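Local coordinates for protein gene product PA4716 (PDB 1U0K) that belongs to the PhzF family of epimerase-like proteins and is probably an isomerase, although its substrate and physiological role are not known, at residues E121-R126 with S267-G272; P227-L232 with E242-H247. One frame throughout, in Å; residues are numbered along the deposited sequence.

Contact 1 (E121-R126 with S267-G272)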
ATOM      1  N   GLU A 121      -8.428   7.486  23.061  1.00 16.19           N
ATOM      2  CA  GLU A 121      -8.946   6.238  23.597  1.00 17.22           C
ATOM      3  C   GLU A 121     -10.391   6.039  23.188  1.00 17.41           C
ATOM      4  O   GLU A 121     -11.146   6.994  23.049  1.00 16.64           O
ATOM      5  CB  GLU A 121      -8.845   6.289  25.116  1.00 18.12           C
ATOM      6  CG  GLU A 121      -9.280   5.047  25.855  1.00 21.12           C
ATOM      7  CD  GLU A 121      -9.206   5.282  27.348  1.00 25.54           C
ATOM      8  OE1 GLU A 121      -8.080   5.313  27.887  1.00 28.96           O
ATOM      9  OE2 GLU A 121     -10.267   5.478  27.977  1.00 29.91           O
HETATM   10  N   MSE A 122     -10.777   4.784  23.002  1.00 17.76           N
HETATM   11  CA  MSE A 122     -12.132   4.445  22.617  1.00 18.74           C
HETATM   12  C   MSE A 122     -12.690   3.355  23.523  1.00 19.17           C
HETATM   13  O   MSE A 122     -11.933   2.542  24.051  1.00 18.97           O
HETATM   14  CB  MSE A 122     -12.162   3.973  21.171  1.00 19.54           C
HETATM   15  CG  MSE A 122     -11.474   2.642  20.929  1.00 20.71           C
HETATM   16 SE   MSE A 122     -11.162   2.344  19.039  1.00 28.80          SE
HETATM   17  CE  MSE A 122     -12.766   1.785  18.589  1.00 24.91           C
ATOM     18  N   ASP A 123     -14.010   3.365  23.688  1.00 19.59           N
ATOM     19  CA  ASP A 123     -14.747   2.315  24.385  1.00 20.47           C
ATOM     20  C   ASP A 123     -15.386   1.396  23.352  1.00 20.48           C
ATOM     21  O   ASP A 123     -16.318   1.779  22.646  1.00 20.49           O
ATOM     22  CB  ASP A 123     -15.816   2.942  25.289  1.00 20.71           C
ATOM     23  CG  ASP A 123     -16.541   1.916  26.159  1.00 23.34           C
ATOM     24  OD1 ASP A 123     -16.098   0.746  26.245  1.00 26.35           O
ATOM     25  OD2 ASP A 123     -17.571   2.203  26.804  1.00 25.60           O
ATOM     26  N   GLN A 124     -14.851   0.181  23.242  1.00 21.48           N
ATOM     27  CA  GLN A 124     -15.340  -0.795  22.277  1.00 22.04           C
ATOM     28  C   GLN A 124     -16.521  -1.632  22.780  1.00 23.02           C
ATOM     29  O   GLN A 124     -17.057  -2.455  22.042  1.00 23.29           O
ATOM     30  CB  GLN A 124     -14.201  -1.719  21.852  1.00 21.95           C
ATOM     31  CG  GLN A 124     -13.041  -0.969  21.198  1.00 22.09           C
ATOM     32  CD  GLN A 124     -12.125  -1.873  20.397  1.00 23.76           C
ATOM     33  OE1 GLN A 124     -12.181  -3.095  20.515  1.00 22.51           O
ATOM     34  NE2 GLN A 124     -11.280  -1.275  19.581  1.00 20.78           N
ATOM     35  N   GLY A 125     -16.931  -1.412  24.025  1.00 24.08           N
ATOM     36  CA  GLY A 125     -18.006  -2.190  24.619  1.00 24.55           C
ATOM     37  C   GLY A 125     -17.497  -3.553  25.035  1.00 25.25           C
ATOM     38  O   GLY A 125     -16.294  -3.803  25.038  1.00 25.24           O
ATOM     39  N   ARG A 126     -18.402  -4.446  25.408  1.00 25.80           N
ATOM     40  CA  ARG A 126     -17.973  -5.773  25.835  1.00 26.54           C
ATOM     41  C   ARG A 126     -17.781  -6.674  24.633  1.00 25.68           C
ATOM     42  O   ARG A 126     -18.512  -6.594  23.652  1.00 25.92           O
ATOM     43  CB  ARG A 126     -18.930  -6.397  26.849  1.00 27.23           C
ATOM     44  CG  ARG A 126     -20.327  -6.696  26.380  1.00 30.01           C
ATOM     45  CD  ARG A 126     -21.229  -7.120  27.537  1.00 32.98           C
ATOM     46  NE  ARG A 126     -21.241  -6.141  28.634  1.00 34.13           N
ATOM     47  CZ  ARG A 126     -21.910  -4.982  28.632  1.00 36.31           C
ATOM     48  NH1 ARG A 126     -22.649  -4.611  27.588  1.00 37.46           N
ATOM     49  NH2 ARG A 126     -21.826  -4.175  29.684  1.00 36.92           N
ATOM     50  N   SER A 267     -16.591  -4.019  29.517  1.00 30.78           N
ATOM     51  CA  SER A 267     -16.207  -3.039  28.501  1.00 30.08           C
ATOM     52  C   SER A 267     -14.698  -3.004  28.291  1.00 28.72           C
ATOM     53  O   SER A 267     -13.933  -2.957  29.245  1.00 28.35           O
ATOM     54  CB  SER A 267     -16.695  -1.643  28.905  1.00 30.03           C
ATOM     55  OG  SER A 267     -18.108  -1.596  28.971  1.00 31.90           O
ATOM     56  N   VAL A 268     -14.264  -3.020  27.036  1.00 27.62           N
ATOM     57  CA  VAL A 268     -12.836  -2.959  26.746  1.00 26.71           C
ATOM     58  C   VAL A 268     -12.524  -1.607  26.122  1.00 25.34           C
ATOM     59  O   VAL A 268     -13.226  -1.157  25.228  1.00 25.02           O
ATOM     60  CB  VAL A 268     -12.349  -4.116  25.832  1.00 27.00           C
ATOM     61  CG1 VAL A 268     -13.246  -4.294  24.613  1.00 27.63           C
ATOM     62  CG2 VAL A 268     -10.900  -3.903  25.422  1.00 27.39           C
ATOM     63  N   ARG A 269     -11.491  -0.960  26.626  1.00 24.22           N
ATOM     64  CA  ARG A 269     -11.065   0.312  26.078  1.00 23.67           C
ATOM     65  C   ARG A 269      -9.699   0.144  25.429  1.00 22.00           C
ATOM     66  O   ARG A 269      -8.820  -0.526  25.969  1.00 21.96           O
ATOM     67  CB  ARG A 269     -11.048   1.373  27.167  1.00 24.30           C
ATOM     68  CG  ARG A 269     -12.444   1.832  27.577  1.00 27.22           C
ATOM     69  CD  ARG A 269     -12.473   2.755  28.789  1.00 30.83           C
ATOM     70  NE  ARG A 269     -13.758   3.440  28.933  1.00 34.38           N
ATOM     71  CZ  ARG A 269     -13.955   4.559  29.643  1.00 38.08           C
ATOM     72  NH1 ARG A 269     -12.948   5.151  30.295  1.00 39.53           N
ATOM     73  NH2 ARG A 269     -15.171   5.095  29.703  1.00 38.95           N
ATOM     74  N   VAL A 270      -9.538   0.732  24.247  1.00 19.85           N
ATOM     75  CA  VAL A 270      -8.276   0.666  23.519  1.00 18.31           C
ATOM     76  C   VAL A 270      -7.779   2.090  23.263  1.00 17.36           C
ATOM     77  O   VAL A 270      -8.548   2.945  22.856  1.00 16.80           O
ATOM     78  CB  VAL A 270      -8.442  -0.083  22.182  1.00 17.81           C
ATOM     79  CG1 VAL A 270      -7.107  -0.185  21.443  1.00 16.97           C
ATOM     80  CG2 VAL A 270      -9.057  -1.476  22.394  1.00 18.18           C
ATOM     81  N   GLY A 271      -6.506   2.346  23.525  1.00 16.40           N
ATOM     82  CA  GLY A 271      -5.947   3.678  23.352  1.00 16.12           C
ATOM     83  C   GLY A 271      -4.528   3.676  22.831  1.00 15.65           C
ATOM     84  O   GLY A 271      -3.843   2.657  22.820  1.00 15.54           O
ATOM     85  N   GLY A 272      -4.081   4.846  22.402  1.00 15.07           N
ATOM     86  CA  GLY A 272      -2.739   5.018  21.905  1.00 14.54           C
ATOM     87  C   GLY A 272      -2.433   6.456  21.539  1.00 14.27           C
ATOM     88  O   GLY A 272      -3.336   7.286  21.417  1.00 14.49           O
TER
HETATM   89  O   HOH W   1     -19.160   0.544  28.019  1.00 43.28           O

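Contact 2 (P227-L232 with E242-H247)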
ATOM      1  N   PRO A 227     -10.797  -7.472  21.322  1.00 18.68           N
ATOM      2  CA  PRO A 227     -10.974  -8.921  21.482  1.00 18.55           C
ATOM      3  C   PRO A 227      -9.820  -9.605  22.191  1.00 18.66           C
ATOM      4  O   PRO A 227     -10.070 -10.462  23.040  1.00 18.73           O
ATOM      5  CB  PRO A 227     -11.085  -9.410  20.040  1.00 18.51           C
ATOM      6  CG  PRO A 227     -11.724  -8.260  19.333  1.00 18.70           C
ATOM      7  CD  PRO A 227     -11.116  -7.042  19.948  1.00 18.65           C
ATOM      8  N   VAL A 228      -8.588  -9.247  21.851  1.00 18.51           N
ATOM      9  CA  VAL A 228      -7.419  -9.856  22.472  1.00 18.85           C
ATOM     10  C   VAL A 228      -7.412  -9.556  23.966  1.00 19.53           C
ATOM     11  O   VAL A 228      -7.199 -10.461  24.779  1.00 19.37           O
ATOM     12  CB  VAL A 228      -6.084  -9.390  21.816  1.00 18.84           C
ATOM     13  CG1 VAL A 228      -4.878  -9.725  22.684  1.00 18.72           C
ATOM     14  CG2 VAL A 228      -5.916 -10.033  20.441  1.00 19.05           C
ATOM     15  N   ALA A 229      -7.644  -8.296  24.324  1.00 19.65           N
ATOM     16  CA  ALA A 229      -7.662  -7.883  25.722  1.00 19.90           C
ATOM     17  C   ALA A 229      -8.728  -8.639  26.488  1.00 20.05           C
ATOM     18  O   ALA A 229      -8.470  -9.097  27.600  1.00 20.43           O
ATOM     19  CB  ALA A 229      -7.902  -6.387  25.840  1.00 19.77           C
ATOM     20  N   ALA A 230      -9.914  -8.766  25.895  1.00 19.80           N
ATOM     21  CA  ALA A 230     -11.043  -9.441  26.536  1.00 20.02           C
ATOM     22  C   ALA A 230     -10.751 -10.927  26.712  1.00 20.27           C
ATOM     23  O   ALA A 230     -11.155 -11.519  27.712  1.00 20.52           O
ATOM     24  CB  ALA A 230     -12.312  -9.254  25.733  1.00 19.93           C
ATOM     25  N   TYR A 231     -10.049 -11.508  25.743  1.00 19.84           N
ATOM     26  CA  TYR A 231      -9.657 -12.914  25.780  1.00 20.00           C
ATOM     27  C   TYR A 231      -8.684 -13.178  26.916  1.00 20.62           C
ATOM     28  O   TYR A 231      -8.879 -14.104  27.707  1.00 20.32           O
ATOM     29  CB  TYR A 231      -9.000 -13.324  24.455  1.00 19.80           C
ATOM     30  CG  TYR A 231      -8.531 -14.768  24.406  1.00 19.05           C
ATOM     31  CD1 TYR A 231      -9.337 -15.759  23.863  1.00 18.65           C
ATOM     32  CD2 TYR A 231      -7.282 -15.128  24.886  1.00 18.66           C
ATOM     33  CE1 TYR A 231      -8.917 -17.080  23.821  1.00 19.84           C
ATOM     34  CE2 TYR A 231      -6.850 -16.448  24.852  1.00 20.15           C
ATOM     35  CZ  TYR A 231      -7.675 -17.412  24.321  1.00 20.76           C
ATOM     36  OH  TYR A 231      -7.232 -18.722  24.285  1.00 22.17           O
ATOM     37  N   LEU A 232      -7.626 -12.375  26.986  1.00 21.07           N
ATOM     38  CA  LEU A 232      -6.607 -12.532  28.015  1.00 22.04           C
ATOM     39  C   LEU A 232      -7.223 -12.423  29.411  1.00 22.88           C
ATOM     40  O   LEU A 232      -6.905 -13.208  30.289  1.00 22.95           O
ATOM     41  CB  LEU A 232      -5.471 -11.520  27.829  1.00 22.15           C
ATOM     42  CG  LEU A 232      -4.619 -11.699  26.564  1.00 22.38           C
ATOM     43  CD1 LEU A 232      -3.719 -10.506  26.339  1.00 23.37           C
ATOM     44  CD2 LEU A 232      -3.780 -12.973  26.636  1.00 23.16           C
ATOM     45  N   GLU A 242      -7.006  -3.194  35.153  1.00 33.18           N
ATOM     46  CA  GLU A 242      -5.635  -2.692  35.149  1.00 33.03           C
ATOM     47  C   GLU A 242      -5.174  -2.397  33.725  1.00 32.23           C
ATOM     48  O   GLU A 242      -5.539  -3.115  32.790  1.00 31.87           O
ATOM     49  CB  GLU A 242      -4.698  -3.702  35.819  1.00 33.49           C
ATOM     50  CG  GLU A 242      -5.262  -4.264  37.118  1.00 35.64           C
ATOM     51  CD  GLU A 242      -4.187  -4.730  38.078  1.00 38.25           C
ATOM     52  OE1 GLU A 242      -3.351  -5.566  37.672  1.00 40.65           O
ATOM     53  OE2 GLU A 242      -4.185  -4.262  39.240  1.00 41.11           O
ATOM     54  N   PRO A 243      -4.384  -1.334  33.557  1.00 31.04           N
ATOM     55  CA  PRO A 243      -3.825  -1.009  32.243  1.00 30.27           C
ATOM     56  C   PRO A 243      -2.719  -1.977  31.867  1.00 29.09           C
ATOM     57  O   PRO A 243      -1.816  -2.228  32.667  1.00 29.54           O
ATOM     58  CB  PRO A 243      -3.257   0.406  32.436  1.00 30.25           C
ATOM     59  CG  PRO A 243      -2.994   0.534  33.904  1.00 30.81           C
ATOM     60  CD  PRO A 243      -3.978  -0.361  34.588  1.00 31.13           C
ATOM     61  N   PHE A 244      -2.802  -2.541  30.668  1.00 27.66           N
ATOM     62  CA  PHE A 244      -1.676  -3.272  30.124  1.00 26.42           C
ATOM     63  C   PHE A 244      -1.518  -2.986  28.644  1.00 26.11           C
ATOM     64  O   PHE A 244      -2.342  -2.292  28.049  1.00 26.31           O
ATOM     65  CB  PHE A 244      -1.768  -4.778  30.436  1.00 25.97           C
ATOM     66  CG  PHE A 244      -2.942  -5.497  29.810  1.00 24.06           C
ATOM     67  CD1 PHE A 244      -2.751  -6.330  28.712  1.00 22.57           C
ATOM     68  CD2 PHE A 244      -4.210  -5.416  30.366  1.00 22.71           C
ATOM     69  CE1 PHE A 244      -3.813  -7.035  28.160  1.00 21.13           C
ATOM     70  CE2 PHE A 244      -5.280  -6.117  29.813  1.00 21.23           C
ATOM     71  CZ  PHE A 244      -5.074  -6.928  28.708  1.00 21.27           C
ATOM     72  N   VAL A 245      -0.432  -3.481  28.071  1.00 25.46           N
ATOM     73  CA  VAL A 245      -0.117  -3.181  26.684  1.00 25.26           C
ATOM     74  C   VAL A 245      -0.014  -4.445  25.837  1.00 24.30           C
ATOM     75  O   VAL A 245       0.468  -5.491  26.289  1.00 23.72           O
ATOM     76  CB  VAL A 245       1.149  -2.256  26.540  1.00 25.57           C
ATOM     77  CG1 VAL A 245       1.403  -1.440  27.805  1.00 26.45           C
ATOM     78  CG2 VAL A 245       2.379  -3.015  26.138  1.00 27.02           C
ATOM     79  N   LEU A 246      -0.520  -4.337  24.615  1.00 23.21           N
ATOM     80  CA  LEU A 246      -0.302  -5.325  23.577  1.00 22.60           C
ATOM     81  C   LEU A 246       0.756  -4.804  22.619  1.00 22.39           C
ATOM     82  O   LEU A 246       0.932  -3.589  22.454  1.00 21.99           O
ATOM     83  CB  LEU A 246      -1.592  -5.603  22.811  1.00 22.57           C
ATOM     84  CG  LEU A 246      -2.802  -6.052  23.618  1.00 23.39           C
ATOM     85  CD1 LEU A 246      -3.948  -6.360  22.672  1.00 24.17           C
ATOM     86  CD2 LEU A 246      -2.467  -7.270  24.495  1.00 24.00           C
ATOM     87  N   HIS A 247       1.470  -5.729  21.996  1.00 21.77           N
ATOM     88  CA  HIS A 247       2.556  -5.383  21.094  1.00 21.62           C
ATOM     89  C   HIS A 247       2.224  -5.899  19.711  1.00 21.37           C
ATOM     90  O   HIS A 247       1.710  -6.999  19.562  1.00 20.84           O
ATOM     91  CB  HIS A 247       3.890  -5.975  21.574  1.00 21.92           C
ATOM     92  CG  HIS A 247       4.184  -5.692  23.011  1.00 23.28           C
ATOM     93  ND1 HIS A 247       4.627  -4.465  23.454  1.00 24.76           N
ATOM     94  CD2 HIS A 247       4.072  -6.472  24.112  1.00 24.83           C
ATOM     95  CE1 HIS A 247       4.783  -4.504  24.765  1.00 25.83           C
ATOM     96  NE2 HIS A 247       4.447  -5.708  25.191  1.00 26.33           N
TER

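Contact 1 (E121-R126 with S267-G272)
Q124 and G125 together stand opposite the single residue V268, a beta bulge that interrupts the antiparallel pairing of 121-126 with 267-272. Q124 N donates to V268 O at 2.9 Å, but the return bond from V268 N goes one residue further on, to G125 O at 3.0 Å. The extra residue has a positive phi of 77°, a conformation that suits glycine. D123 steadies the bend through an Asx turn: its OD1 accepts from G125 N at 3.2 Å, the donor lying above the carboxylate plane. The other oxygen, D123 OD2, accepts a hydrogen bond from a water 2.6 Å away that also bonds S267 OG, so short polar side chains link the two strands here.

Beyond the bulge the pairing is regular, M122 and V270 exchanging both backbone bonds. E121 lies beside G271, whose missing side chain allows the CA atoms to come within 4.0 Å. CG of E121 is anti to the backbone N (chi1 -177°), and the chain stays extended beyond it; the carboxylate lies near R269. OE2 of E121 stands 3.6 Å from R269 NH1, well out of the guanidinium plane, a salt bridge of charge alone; E121 OE1 has its own salt bridge to R110.

On the opposite face, V270 CG2 packs against the amide of Q124, whose polar atoms bond T162 and G222. Helix 222-234 covers Q124, V268 and V270, while selenomethionine M122 reaches L79 and L80 of helix 78-90. Strands 106-114 and 256-262 continue the sheet beyond 121-126 and 267-272.

Contact 2 (P227-L232 with E242-H247)
V228, A229 and L232, which meet F244 and L246, ride on a helical turn closed by the bond from Y231 N to P227 O, 2.9 Å long. The next bond, L232 N to V228 O, sets V228 and L232 one turn apart, so that both aim at the strand. Between them they hold the end of L246, a branched leucine whose two methyls can serve two partners. L246 CD1 presses on V228 CG1 at 3.5 Å, closer than two methyl groups normally approach. L246 CD2 lies 3.9 Å from L232 CD1, the two leucine chains lying alongside one another and running opposite ways.

F244 fills the neighbouring position. Its CG sits between the backbone N and the carbonyl carbon (chi1 64°), and the ring reaches A229 and L232. The far end of the ring does the touching: CE1 of F244 approaches L232 CD1 at 3.9 Å, and CZ meets A229 CB at 4.1 Å. Alanine suits this place because its single methyl lets the broad ring come close to the helix backbone. Within its own segment, the ring has E242 O in its plane at the edge, where aromatic hydrogens probably present a slightly positive rim.

The helix and strand axes pass 10.1 Å apart, a spacing filled mainly by side chains, with the backbone of A229 also close to the F244 ring. V260 of strand 256-262 also touches A229, F244 and L246, extending the apolar layer. Strand 244-247 spends its backbone bonds on its neighbours, F244 with V260 and L246 with L258. What joins helix to strand is therefore burial and close fit of carbon surfaces, without directional bonds, so the join rests on how well these apolar surfaces match.

The centres of the two contacts lie about 10 Å apart, and helix 222-234 joins them. One part of it packs on strand 244-248 in contact 2, while A229 CB also meets V268 CG2 of contact 1 at 3.9 Å and P227 lies against Q124. Strand 256-262 makes a second connection, pairing with 244-248 on one side and 267-282 on the other. Along the chain the order is 121-126, 227-232, 242-247, 267-272. Residues distant in sequence thus pack around helix 222-234. M122 of contact 1, whose side chain packs on helix 78-90 instead, has that side chain about 10 Å from that of E48, the predicted active-site residue.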